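Local coordinates for protein glycoside hydrolase (Streptococcus pneumoniae serotype 4, PDB 6ORH) that probably hydrolyses terminal alpha-L-fucosidic linkages as a family 29 glycoside hydrolase, contributing to the breakdown of host-derived carbohydrate antigens, at residues 18-23 against 286-292; 53-59 against 298-304; 322-328 against 445-451. The protein carries 2 engineered substitutions. One frame throughout, in Å; residues are numbered along the deposited sequence.

Overall arrangement
Contacts 1 and 2 both lie in the barrel-type catalytic domain, and their segments alternate along the chain, so the first and last parts of the barrel meet twice. Their centres are about 27 Å apart. Contact 1 is deep in the chain, about 6 Å from its centre, and contact 2 lies about 23 Å out. Neither forms the glycan pocket: the side chain of Leu292 is about 11 Å from bound galactose, and that of Pro298 about 12 Å from bound fucose. Contact 3 opens after contact 1 has closed, joins the end of the barrel's last helix and the linker after it to the C-terminal beta domain, and has its centre about 17 Å from that of contact 1 and about 36 Å from that of contact 2.

Contact 1 of 3, residues 18-23 against 286-292; sequences YLGDEL and VGRGTPL. With EDO (1,2-ethanediol), chain L.
Residues 18-21 end a helix, Glu22 leaves it with positive phi (78/-44), and Leu23 enters an extended strand. Across from them, 286-287 form a short 3-10 segment, Gly289 turns with positive phi (93/22), and Pro291 and Leu292 are extended. Leu23 and Leu292 form a parallel bridge (CA-CA 5.2 Å), with Glu22 and Pro291 adjacent (CA-CA 4.6 Å). Leu292 N donates to Glu22 O at 3.0 Å and 157°, while Pro291 CA lies 3.3 Å from the same Glu22 O. Pro291 points its CB-CG edge at the face of Tyr18 (chi1 t) in a CH-pi contact, its CG 3.5 Å from the ring centroid and 6° off the normal; the Tyr18 hydroxyl bonds Glu255. Leu19 CD2 packs 4.0 Å from Pro291 CD. Leu23 (m, t) sets CD2 4.0 Å from Leu292 CB and 4.2 Å from Val286 CG2. The carboxylate of Glu22 turns to a salt bridge with Lys416. An ethanediol, probably from the crystallisation liquor, spans the gap, O1 donating to Leu19 O (2.7 Å) and O2 to Val286 O (2.7 Å). Since strand 23-27 is the first of the barrel and strand 292-295 the last, this parallel pairing is the closure of a TIM-type barrel.

Contact 2 of 3, residues 53-59 against 298-304; sequences QLDAREW and PNQAGLF. With EDO (1,2-ethanediol), chain J; EDO (1,2-ethanediol), chain H.
After Gln53 (phi/psi -101/15), Leu54 and Asp55 are extended and lead into a helix starting at Ala56, and 298-304 form a loop with a type I turn from Asn299 to Gly302; the closest CA pair is Leu54 and Gly302, 3.9 Å apart. Gly302 O is the main acceptor: Trp59 NE1 donates to it at 2.9 Å (144°), Asp55 N reaches it weakly at 3.5 Å, and Leu54 CA adds a CA-H...O contact at 3.4 Å. Ala301 O accepts a weak bond from Gln53 N (3.1 Å); Leu54 N is equally near Ala301 O but badly angled. Gly302 has phi/psi 88/27, and a CB there would clash with Leu54 CB. Within the loop, Asn299 (chi1 p) OD1 accepts from Leu303 N (3.0 Å) and weakly from Ala301 N (2.9 Å), while Asn299 N donates to Leu303 O at 2.8 Å. In barrel terms, the start of helix 56-65, which follows the first strand, meets the loop from the last strand to helix 306-322. Asp55 N-caps the former, its OD1 accepting from Glu58 N (3.3 Å). Trp59 (chi1 m) stacks offset on Phe304, the Trp59 five-membered ring 4.7 Å from the Phe304 centroid with planes at 16°, and Pro298 CG sits 3.8 Å from the centroid of the Trp59 six-membered ring. Leu54 O bonds Arg99, and one ethanediol donates from O1 to Gln53 OE1 at 2.6 Å.

Contact 3 of 3, residues 322-328 against 445-451; sequences LYKEDLA and ISLYKTP
The two segments run antiparallel, 322-328 as an irregular linker and 445-448 as strand, with Leu322 nearest Thr450 (CA-CA 5.1 Å) and Leu327 nearest Leu447 (5.1 Å). Leu322 (t, p) sets CD1 4.1 Å from Tyr448 CB and 3.9 Å from Thr450 CG2. Tyr323 (chi1 m) presents its edge to the face of Tyr448, centroids 5.2 Å apart and planes at 87°, a T-shaped pair; the Tyr323 hydroxyl bonds Tyr282 and that of Tyr448 bonds Glu380. Glu325 O accepts a hydrogen bond from a water (2.7 Å) that in turn accepts from Lys449 N (3.0 Å). Here the chain passes from the barrel's last helix, 306-322, into the F5/8 type C-like beta-sandwich, with the linker lying along that domain's final strand, 441-448. Asp326 OD1 accepts from Leu447 N (3.1 Å, 160°) and, closing an Asx turn, from Ala328 N (2.9 Å), while OD2, as modelled, accepts from Ser446 OG (2.7 Å). Leu327 N donates to Leu447 O at 2.8 Å, and Ala328 CB packs 4.0 Å from Leu447 CG.

Contact 1 of 3, residues 18-23 against 286-292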
loop_
_atom_site.group_PDB
_atom_site.type_symbol
_atom_site.label_atom_id
_atom_site.label_comp_id
_atom_site.label_asym_id
_atom_site.label_seq_id
_atom_site.Cartn_x
_atom_site.Cartn_y
_atom_site.Cartn_z
ATOM N N TYR A 18 -15.044 -13.103 -15.116
ATOM C CA TYR A 18 -15.231 -11.998 -14.189
ATOM C C TYR A 18 -13.979 -11.117 -14.130
ATOM O O TYR A 18 -14.101 -9.880 -14.094
ATOM C CB TYR A 18 -15.568 -12.556 -12.798
ATOM C CG TYR A 18 -15.980 -11.566 -11.734
ATOM C CD1 TYR A 18 -16.407 -10.267 -12.031
ATOM C CD2 TYR A 18 -16.001 -11.965 -10.395
ATOM C CE1 TYR A 18 -16.803 -9.396 -11.031
ATOM C CE2 TYR A 18 -16.429 -11.113 -9.394
ATOM C CZ TYR A 18 -16.850 -9.830 -9.712
ATOM O OH TYR A 18 -17.298 -9.025 -8.713
ATOM N N LEU A 19 -12.777 -11.743 -14.083
ATOM C CA LEU A 19 -11.548 -10.968 -14.032
ATOM C C LEU A 19 -11.460 -10.052 -15.256
ATOM O O LEU A 19 -11.031 -8.907 -15.141
ATOM C CB LEU A 19 -10.346 -11.926 -13.942
ATOM C CG LEU A 19 -10.248 -12.580 -12.554
ATOM C CD1 LEU A 19 -9.272 -13.751 -12.607
ATOM C CD2 LEU A 19 -9.761 -11.547 -11.554
ATOM N N GLY A 20 -11.872 -10.591 -16.400
ATOM C CA GLY A 20 -11.874 -9.839 -17.652
ATOM C C GLY A 20 -12.850 -8.654 -17.631
ATOM O O GLY A 20 -12.578 -7.574 -18.186
ATOM N N ASP A 21 -13.991 -8.844 -16.981
ATOM C CA ASP A 21 -15.046 -7.834 -16.927
ATOM C C ASP A 21 -14.699 -6.669 -15.997
ATOM O O ASP A 21 -15.139 -5.552 -16.254
ATOM C CB ASP A 21 -16.380 -8.470 -16.521
ATOM C CG ASP A 21 -17.062 -9.217 -17.667
ATOM O OD1 ASP A 21 -16.612 -9.069 -18.834
ATOM O OD2 ASP A 21 -17.991 -9.960 -17.383
ATOM N N GLU A 22 -14.016 -6.946 -14.866
ATOM C CA GLU A 22 -13.415 -5.934 -13.999
ATOM C C GLU A 22 -14.390 -5.208 -13.067
ATOM O O GLU A 22 -14.031 -4.934 -11.911
ATOM C CB GLU A 22 -12.598 -4.887 -14.775
ATOM C CG GLU A 22 -11.489 -5.493 -15.617
ATOM C CD GLU A 22 -10.644 -4.446 -16.348
ATOM O OE1 GLU A 22 -11.186 -3.365 -16.648
ATOM O OE2 GLU A 22 -9.512 -4.768 -16.691
ATOM N N LEU A 23 -15.573 -4.789 -13.559
ATOM C CA LEU A 23 -16.395 -3.868 -12.791
ATOM C C LEU A 23 -17.788 -4.453 -12.624
ATOM O O LEU A 23 -18.419 -4.825 -13.606
ATOM C CB LEU A 23 -16.519 -2.562 -13.590
ATOM C CG LEU A 23 -15.241 -1.748 -13.691
ATOM C CD1 LEU A 23 -15.461 -0.591 -14.681
ATOM C CD2 LEU A 23 -14.812 -1.244 -12.309
ATOM N N VAL A 286 -8.966 -3.195 -9.266
ATOM C CA VAL A 286 -8.762 -3.618 -10.642
ATOM C C VAL A 286 -7.270 -3.543 -10.977
ATOM O O VAL A 286 -6.755 -4.426 -11.667
ATOM C CB VAL A 286 -9.625 -2.745 -11.587
ATOM C CG1 VAL A 286 -9.236 -2.990 -13.040
ATOM C CG2 VAL A 286 -11.115 -3.084 -11.375
ATOM N N GLY A 287 -6.602 -2.484 -10.504
ATOM C CA GLY A 287 -5.172 -2.313 -10.750
ATOM C C GLY A 287 -4.288 -3.288 -9.962
ATOM O O GLY A 287 -3.084 -3.298 -10.190
ATOM N N ARG A 288 -4.880 -4.132 -9.119
ATOM C CA ARG A 288 -4.111 -5.187 -8.447
ATOM C C ARG A 288 -4.626 -6.564 -8.852
ATOM O O ARG A 288 -4.255 -7.590 -8.249
ATOM C CB ARG A 288 -4.081 -4.977 -6.933
ATOM C CG ARG A 288 -3.157 -3.821 -6.559
ATOM C CD ARG A 288 -3.139 -3.583 -5.066
ATOM N NE ARG A 288 -2.105 -2.590 -4.802
ATOM C CZ ARG A 288 -1.612 -2.304 -3.608
ATOM N NH1 ARG A 288 -2.067 -2.890 -2.500
ATOM N NH2 ARG A 288 -0.605 -1.446 -3.531
ATOM N N GLY A 289 -5.445 -6.609 -9.899
ATOM C CA GLY A 289 -5.797 -7.898 -10.484
ATOM C C GLY A 289 -7.087 -8.491 -9.905
ATOM O O GLY A 289 -7.326 -9.686 -10.067
ATOM N N THR A 290 -7.950 -7.649 -9.335
ATOM C CA THR A 290 -9.208 -8.213 -8.838
ATOM C C THR A 290 -10.374 -7.283 -9.180
ATOM O O THR A 290 -10.184 -6.080 -9.299
ATOM C CB THR A 290 -9.089 -8.502 -7.333
ATOM O OG1 THR A 290 -10.028 -9.530 -6.991
ATOM C CG2 THR A 290 -9.335 -7.287 -6.468
ATOM N N PRO A 291 -11.620 -7.798 -9.279
ATOM C CA PRO A 291 -12.750 -6.938 -9.604
ATOM C C PRO A 291 -13.141 -5.986 -8.488
ATOM O O PRO A 291 -12.993 -6.269 -7.293
ATOM C CB PRO A 291 -13.910 -7.912 -9.891
ATOM C CG PRO A 291 -13.227 -9.236 -10.177
ATOM C CD PRO A 291 -12.004 -9.220 -9.281
ATOM N N LEU A 292 -13.661 -4.825 -8.941
ATOM C CA LEU A 292 -14.257 -3.838 -8.064
ATOM C C LEU A 292 -15.765 -4.020 -8.109
ATOM O O LEU A 292 -16.295 -4.068 -9.227
ATOM C CB LEU A 292 -13.847 -2.448 -8.575
ATOM C CG LEU A 292 -14.562 -1.289 -7.875
ATOM C CD1 LEU A 292 -14.214 -1.283 -6.394
ATOM C CD2 LEU A 292 -14.183 0.050 -8.521
HETATM C C1 EDO L . -9.558 -8.091 -12.505
HETATM O O1 EDO L . -10.921 -7.883 -12.652
HETATM C C2 EDO L . -9.004 -6.806 -12.935
HETATM O O2 EDO L . -7.681 -6.732 -12.781
#

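Contact 2 of 3, residues 53-59 against 298-304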
loop_
_atom_site.group_PDB
_atom_site.type_symbol
_atom_site.label_atom_id
_atom_site.label_comp_id
_atom_site.label_asym_id
_atom_site.label_seq_id
_atom_site.Cartn_x
_atom_site.Cartn_y
_atom_site.Cartn_z
ATOM N N GLN A 53 -41.566 6.011 -7.357
ATOM C CA GLN A 53 -40.954 6.437 -8.608
ATOM C C GLN A 53 -39.901 5.435 -9.089
ATOM O O GLN A 53 -39.128 5.767 -10.003
ATOM C CB GLN A 53 -40.293 7.802 -8.428
ATOM C CG GLN A 53 -41.316 8.933 -8.283
ATOM C CD GLN A 53 -40.644 10.157 -7.714
ATOM O OE1 GLN A 53 -40.020 10.941 -8.429
ATOM N NE2 GLN A 53 -40.721 10.328 -6.407
ATOM N N LEU A 54 -39.890 4.216 -8.523
ATOM C CA LEU A 54 -38.784 3.302 -8.819
ATOM C C LEU A 54 -38.706 2.966 -10.310
ATOM O O LEU A 54 -39.694 2.632 -10.954
ATOM C CB LEU A 54 -38.932 2.040 -7.967
ATOM C CG LEU A 54 -37.721 1.089 -7.974
ATOM C CD1 LEU A 54 -37.672 0.358 -6.645
ATOM C CD2 LEU A 54 -37.842 0.042 -9.106
ATOM N N ASP A 55 -37.482 3.038 -10.842
ATOM C CA ASP A 55 -37.258 2.772 -12.255
ATOM C C ASP A 55 -36.005 1.903 -12.376
ATOM O O ASP A 55 -34.884 2.436 -12.437
ATOM C CB ASP A 55 -37.182 4.085 -13.030
ATOM C CG ASP A 55 -37.161 3.840 -14.525
ATOM O OD1 ASP A 55 -36.903 2.698 -14.926
ATOM O OD2 ASP A 55 -37.502 4.786 -15.299
ATOM N N ALA A 56 -36.219 0.567 -12.332
ATOM C CA ALA A 56 -35.097 -0.365 -12.383
ATOM C C ALA A 56 -34.350 -0.284 -13.714
ATOM O O ALA A 56 -33.143 -0.577 -13.760
ATOM C CB ALA A 56 -35.567 -1.792 -12.128
ATOM N N ARG A 57 -35.065 0.069 -14.789
ATOM C CA ARG A 57 -34.390 0.207 -16.075
ATOM C C ARG A 57 -33.364 1.347 -16.016
ATOM O O ARG A 57 -32.315 1.237 -16.655
ATOM C CB ARG A 57 -35.398 0.365 -17.232
ATOM C CG ARG A 57 -34.739 0.305 -18.608
ATOM C CD ARG A 57 -35.784 0.534 -19.705
ATOM N NE ARG A 57 -35.193 0.375 -21.039
ATOM C CZ ARG A 57 -34.524 1.308 -21.718
ATOM N NH1 ARG A 57 -34.342 2.513 -21.210
ATOM N NH2 ARG A 57 -34.045 1.025 -22.922
ATOM N N GLU A 58 -33.661 2.427 -15.280
ATOM C CA GLU A 58 -32.702 3.519 -15.140
ATOM C C GLU A 58 -31.481 3.056 -14.348
ATOM O O GLU A 58 -30.380 3.502 -14.636
ATOM C CB GLU A 58 -33.313 4.752 -14.466
ATOM C CG GLU A 58 -34.163 5.526 -15.463
ATOM C CD GLU A 58 -33.313 6.044 -16.606
ATOM O OE1 GLU A 58 -32.564 7.022 -16.366
ATOM O OE2 GLU A 58 -33.381 5.470 -17.727
ATOM N N TRP A 59 -31.679 2.165 -13.356
ATOM C CA TRP A 59 -30.518 1.662 -12.631
ATOM C C TRP A 59 -29.621 0.934 -13.624
ATOM O O TRP A 59 -28.415 1.180 -13.693
ATOM C CB TRP A 59 -30.914 0.678 -11.526
ATOM C CG TRP A 59 -31.879 1.167 -10.486
ATOM C CD1 TRP A 59 -32.367 2.435 -10.289
ATOM C CD2 TRP A 59 -32.476 0.332 -9.481
ATOM N NE1 TRP A 59 -33.236 2.424 -9.221
ATOM C CE2 TRP A 59 -33.318 1.147 -8.708
ATOM C CE3 TRP A 59 -32.371 -1.041 -9.153
ATOM C CZ2 TRP A 59 -34.056 0.636 -7.637
ATOM C CZ3 TRP A 59 -33.089 -1.537 -8.084
ATOM C CH2 TRP A 59 -33.945 -0.713 -7.344
ATOM N N PRO A 298 -30.086 3.020 -4.296
ATOM C CA PRO A 298 -31.235 3.854 -4.656
ATOM C C PRO A 298 -31.834 4.509 -3.412
ATOM O O PRO A 298 -31.773 3.978 -2.291
ATOM C CB PRO A 298 -32.225 2.814 -5.220
ATOM C CG PRO A 298 -31.335 1.693 -5.720
ATOM C CD PRO A 298 -30.266 1.600 -4.647
ATOM N N ASN A 299 -32.469 5.671 -3.653
ATOM C CA ASN A 299 -33.057 6.515 -2.622
ATOM C C ASN A 299 -34.488 6.066 -2.327
ATOM O O ASN A 299 -34.943 5.043 -2.821
ATOM C CB ASN A 299 -32.950 8.003 -3.007
ATOM C CG ASN A 299 -33.779 8.359 -4.229
ATOM O OD1 ASN A 299 -34.696 7.622 -4.602
ATOM N ND2 ASN A 299 -33.434 9.450 -4.892
ATOM N N GLN A 300 -35.200 6.843 -1.501
ATOM C CA GLN A 300 -36.524 6.438 -1.064
ATOM C C GLN A 300 -37.547 6.548 -2.192
ATOM O O GLN A 300 -38.622 5.952 -2.111
ATOM C CB GLN A 300 -36.961 7.280 0.138
ATOM C CG GLN A 300 -36.185 6.970 1.409
ATOM C CD GLN A 300 -36.653 7.836 2.554
ATOM O OE1 GLN A 300 -37.477 8.737 2.385
ATOM N NE2 GLN A 300 -36.151 7.562 3.745
ATOM N N ALA A 301 -37.196 7.262 -3.256
ATOM C CA ALA A 301 -38.043 7.300 -4.434
ATOM C C ALA A 301 -37.841 6.065 -5.307
ATOM O O ALA A 301 -38.639 5.826 -6.213
ATOM C CB ALA A 301 -37.769 8.562 -5.233
ATOM N N GLY A 302 -36.750 5.318 -5.058
ATOM C CA GLY A 302 -36.380 4.198 -5.906
ATOM C C GLY A 302 -35.503 4.580 -7.094
ATOM O O GLY A 302 -35.503 3.852 -8.092
ATOM N N LEU A 303 -34.730 5.678 -6.946
ATOM C CA LEU A 303 -33.876 6.183 -8.020
ATOM C C LEU A 303 -32.449 6.336 -7.487
ATOM O O LEU A 303 -32.265 6.564 -6.299
ATOM C CB LEU A 303 -34.421 7.526 -8.530
ATOM C CG LEU A 303 -35.812 7.443 -9.181
ATOM C CD1 LEU A 303 -36.253 8.844 -9.588
ATOM C CD2 LEU A 303 -35.773 6.584 -10.455
ATOM N N PHE A 304 -31.453 6.221 -8.361
ATOM C CA PHE A 304 -30.089 6.541 -7.929
ATOM C C PHE A 304 -30.024 8.052 -7.708
ATOM O O PHE A 304 -30.676 8.830 -8.421
ATOM C CB PHE A 304 -29.086 6.204 -9.037
ATOM C CG PHE A 304 -28.755 4.734 -9.206
ATOM C CD1 PHE A 304 -28.976 3.817 -8.189
ATOM C CD2 PHE A 304 -28.167 4.286 -10.381
ATOM C CE1 PHE A 304 -28.662 2.466 -8.379
ATOM C CE2 PHE A 304 -27.812 2.945 -10.543
ATOM C CZ PHE A 304 -28.070 2.041 -9.549
HETATM C C1 EDO J . -42.530 3.484 -11.864
HETATM O O1 EDO J . -42.315 3.322 -10.493
HETATM C C2 EDO J . -43.298 4.712 -12.021
HETATM O O2 EDO J . -44.380 4.637 -11.122
HETATM C C1 EDO H . -37.433 12.657 -8.971
HETATM O O1 EDO H . -37.672 11.887 -7.777
HETATM C C2 EDO H . -37.102 14.069 -8.681
HETATM O O2 EDO H . -37.993 14.700 -7.772
#

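Contact 3 of 3, residues 322-328 against 445-451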
loop_
_atom_site.group_PDB
_atom_site.type_symbol
_atom_site.label_atom_id
_atom_site.label_comp_id
_atom_site.label_asym_id
_atom_site.label_seq_id
_atom_site.Cartn_x
_atom_site.Cartn_y
_atom_site.Cartn_z
ATOM N N LEU A 322 -7.846 7.208 -19.590
ATOM C CA LEU A 322 -6.617 6.526 -19.183
ATOM C C LEU A 322 -6.149 5.578 -20.280
ATOM O O LEU A 322 -4.957 5.499 -20.603
ATOM C CB LEU A 322 -6.912 5.725 -17.900
ATOM C CG LEU A 322 -5.766 4.823 -17.423
ATOM C CD1 LEU A 322 -4.621 5.680 -16.880
ATOM C CD2 LEU A 322 -6.282 3.907 -16.322
ATOM N N TYR A 323 -7.089 4.775 -20.799
ATOM C CA TYR A 323 -6.754 3.678 -21.681
ATOM C C TYR A 323 -6.791 4.091 -23.153
ATOM O O TYR A 323 -6.584 3.256 -24.021
ATOM C CB TYR A 323 -7.759 2.540 -21.481
ATOM C CG TYR A 323 -7.672 1.858 -20.142
ATOM C CD1 TYR A 323 -6.507 1.238 -19.721
ATOM C CD2 TYR A 323 -8.781 1.826 -19.314
ATOM C CE1 TYR A 323 -6.455 0.594 -18.492
ATOM C CE2 TYR A 323 -8.750 1.176 -18.098
ATOM C CZ TYR A 323 -7.578 0.563 -17.683
ATOM O OH TYR A 323 -7.595 -0.059 -16.465
ATOM N N LYS A 324 -7.008 5.384 -23.430
ATOM C CA LYS A 324 -7.185 5.883 -24.791
ATOM C C LYS A 324 -5.995 5.487 -25.674
ATOM O O LYS A 324 -6.164 5.041 -26.807
ATOM C CB LYS A 324 -7.428 7.391 -24.704
ATOM C CG LYS A 324 -7.661 8.128 -26.019
ATOM C CD LYS A 324 -8.149 9.550 -25.769
ATOM C CE LYS A 324 -9.105 10.079 -26.825
ATOM N NZ LYS A 324 -9.958 11.177 -26.295
ATOM N N GLU A 325 -4.775 5.615 -25.141
ATOM C CA GLU A 325 -3.607 5.243 -25.921
ATOM C C GLU A 325 -2.619 4.428 -25.092
ATOM O O GLU A 325 -2.093 4.906 -24.089
ATOM C CB GLU A 325 -2.893 6.477 -26.476
ATOM C CG GLU A 325 -1.871 6.076 -27.523
ATOM C CD GLU A 325 -0.940 7.162 -28.040
ATOM O OE1 GLU A 325 -1.121 8.344 -27.667
ATOM O OE2 GLU A 325 -0.010 6.801 -28.796
ATOM N N ASP A 326 -2.366 3.222 -25.587
ATOM C CA ASP A 326 -1.275 2.386 -25.114
ATOM C C ASP A 326 0.009 2.829 -25.817
ATOM O O ASP A 326 0.234 2.472 -26.985
ATOM C CB ASP A 326 -1.564 0.910 -25.412
ATOM C CG ASP A 326 -0.478 -0.032 -24.923
ATOM O OD1 ASP A 326 0.508 0.468 -24.357
ATOM O OD2 ASP A 326 -0.626 -1.254 -25.135
ATOM N N LEU A 327 0.857 3.528 -25.062
ATOM C CA LEU A 327 2.078 4.131 -25.585
ATOM C C LEU A 327 3.143 3.074 -25.849
ATOM O O LEU A 327 4.196 3.366 -26.432
ATOM C CB LEU A 327 2.580 5.175 -24.596
ATOM C CG LEU A 327 1.597 6.311 -24.329
ATOM C CD1 LEU A 327 1.937 6.996 -23.028
ATOM C CD2 LEU A 327 1.642 7.305 -25.492
ATOM N N ALA A 328 2.888 1.832 -25.409
ATOM C CA ALA A 328 3.846 0.768 -25.627
ATOM C C ALA A 328 3.535 -0.044 -26.885
ATOM O O ALA A 328 4.357 -0.857 -27.283
ATOM C CB ALA A 328 3.922 -0.130 -24.399
ATOM N N ILE A 445 2.455 -5.930 -22.102
ATOM C CA ILE A 445 2.957 -4.788 -21.355
ATOM C C ILE A 445 2.423 -3.541 -22.062
ATOM O O ILE A 445 2.584 -3.428 -23.282
ATOM C CB ILE A 445 4.499 -4.749 -21.268
ATOM C CG1 ILE A 445 5.079 -5.962 -20.531
ATOM C CG2 ILE A 445 4.966 -3.451 -20.622
ATOM C CD1 ILE A 445 6.530 -6.215 -20.846
ATOM N N SER A 446 1.734 -2.688 -21.304
ATOM C CA SER A 446 1.159 -1.444 -21.805
ATOM C C SER A 446 1.651 -0.270 -20.962
ATOM O O SER A 446 2.044 -0.456 -19.809
ATOM C CB SER A 446 -0.364 -1.509 -21.857
ATOM O OG SER A 446 -0.779 -2.556 -22.753
ATOM N N LEU A 447 1.629 0.943 -21.544
ATOM C CA LEU A 447 1.993 2.171 -20.857
ATOM C C LEU A 447 0.913 3.213 -21.127
ATOM O O LEU A 447 0.437 3.322 -22.266
ATOM C CB LEU A 447 3.330 2.700 -21.398
ATOM C CG LEU A 447 4.567 1.870 -21.047
ATOM C CD1 LEU A 447 5.768 2.330 -21.878
ATOM C CD2 LEU A 447 4.865 1.976 -19.553
ATOM N N TYR A 448 0.547 3.940 -20.070
ATOM C CA TYR A 448 -0.470 4.983 -20.177
ATOM C C TYR A 448 -0.070 6.236 -19.411
ATOM O O TYR A 448 0.749 6.214 -18.485
ATOM C CB TYR A 448 -1.821 4.530 -19.613
ATOM C CG TYR A 448 -2.273 3.164 -20.054
ATOM C CD1 TYR A 448 -2.727 2.917 -21.350
ATOM C CD2 TYR A 448 -2.286 2.108 -19.148
ATOM C CE1 TYR A 448 -3.165 1.666 -21.752
ATOM C CE2 TYR A 448 -2.707 0.849 -19.540
ATOM C CZ TYR A 448 -3.145 0.622 -20.831
ATOM O OH TYR A 448 -3.551 -0.618 -21.220
ATOM N N LYS A 449 -0.715 7.342 -19.811
ATOM C CA LYS A 449 -0.703 8.572 -19.048
ATOM C C LYS A 449 -2.085 8.809 -18.430
ATOM O O LYS A 449 -3.083 8.902 -19.153
ATOM C CB LYS A 449 -0.335 9.741 -19.978
ATOM C CG LYS A 449 -0.273 11.106 -19.298
ATOM C CD LYS A 449 0.699 11.184 -18.143
ATOM C CE LYS A 449 0.542 12.432 -17.296
ATOM N NZ LYS A 449 -0.647 12.380 -16.415
ATOM N N THR A 450 -2.115 8.997 -17.108
ATOM C CA THR A 450 -3.356 9.312 -16.412
ATOM C C THR A 450 -3.903 10.651 -16.897
ATOM O O THR A 450 -3.146 11.564 -17.227
ATOM C CB THR A 450 -3.202 9.356 -14.886
ATOM O OG1 THR A 450 -2.281 10.363 -14.476
ATOM C CG2 THR A 450 -2.828 8.022 -14.268
ATOM N N PRO A 451 -5.243 10.810 -16.971
ATOM C CA PRO A 451 -5.825 12.086 -17.394
ATOM C C PRO A 451 -5.703 13.209 -16.351
ATOM O O PRO A 451 -5.552 12.871 -15.194
ATOM C CB PRO A 451 -7.280 11.733 -17.754
ATOM C CG PRO A 451 -7.575 10.415 -17.054
ATOM C CD PRO A 451 -6.245 9.748 -16.757
HETATM O O HOH W 1 -1.742 7.154 -22.590
HETATM O O HOH W 2 1.249 -3.356 -25.664
#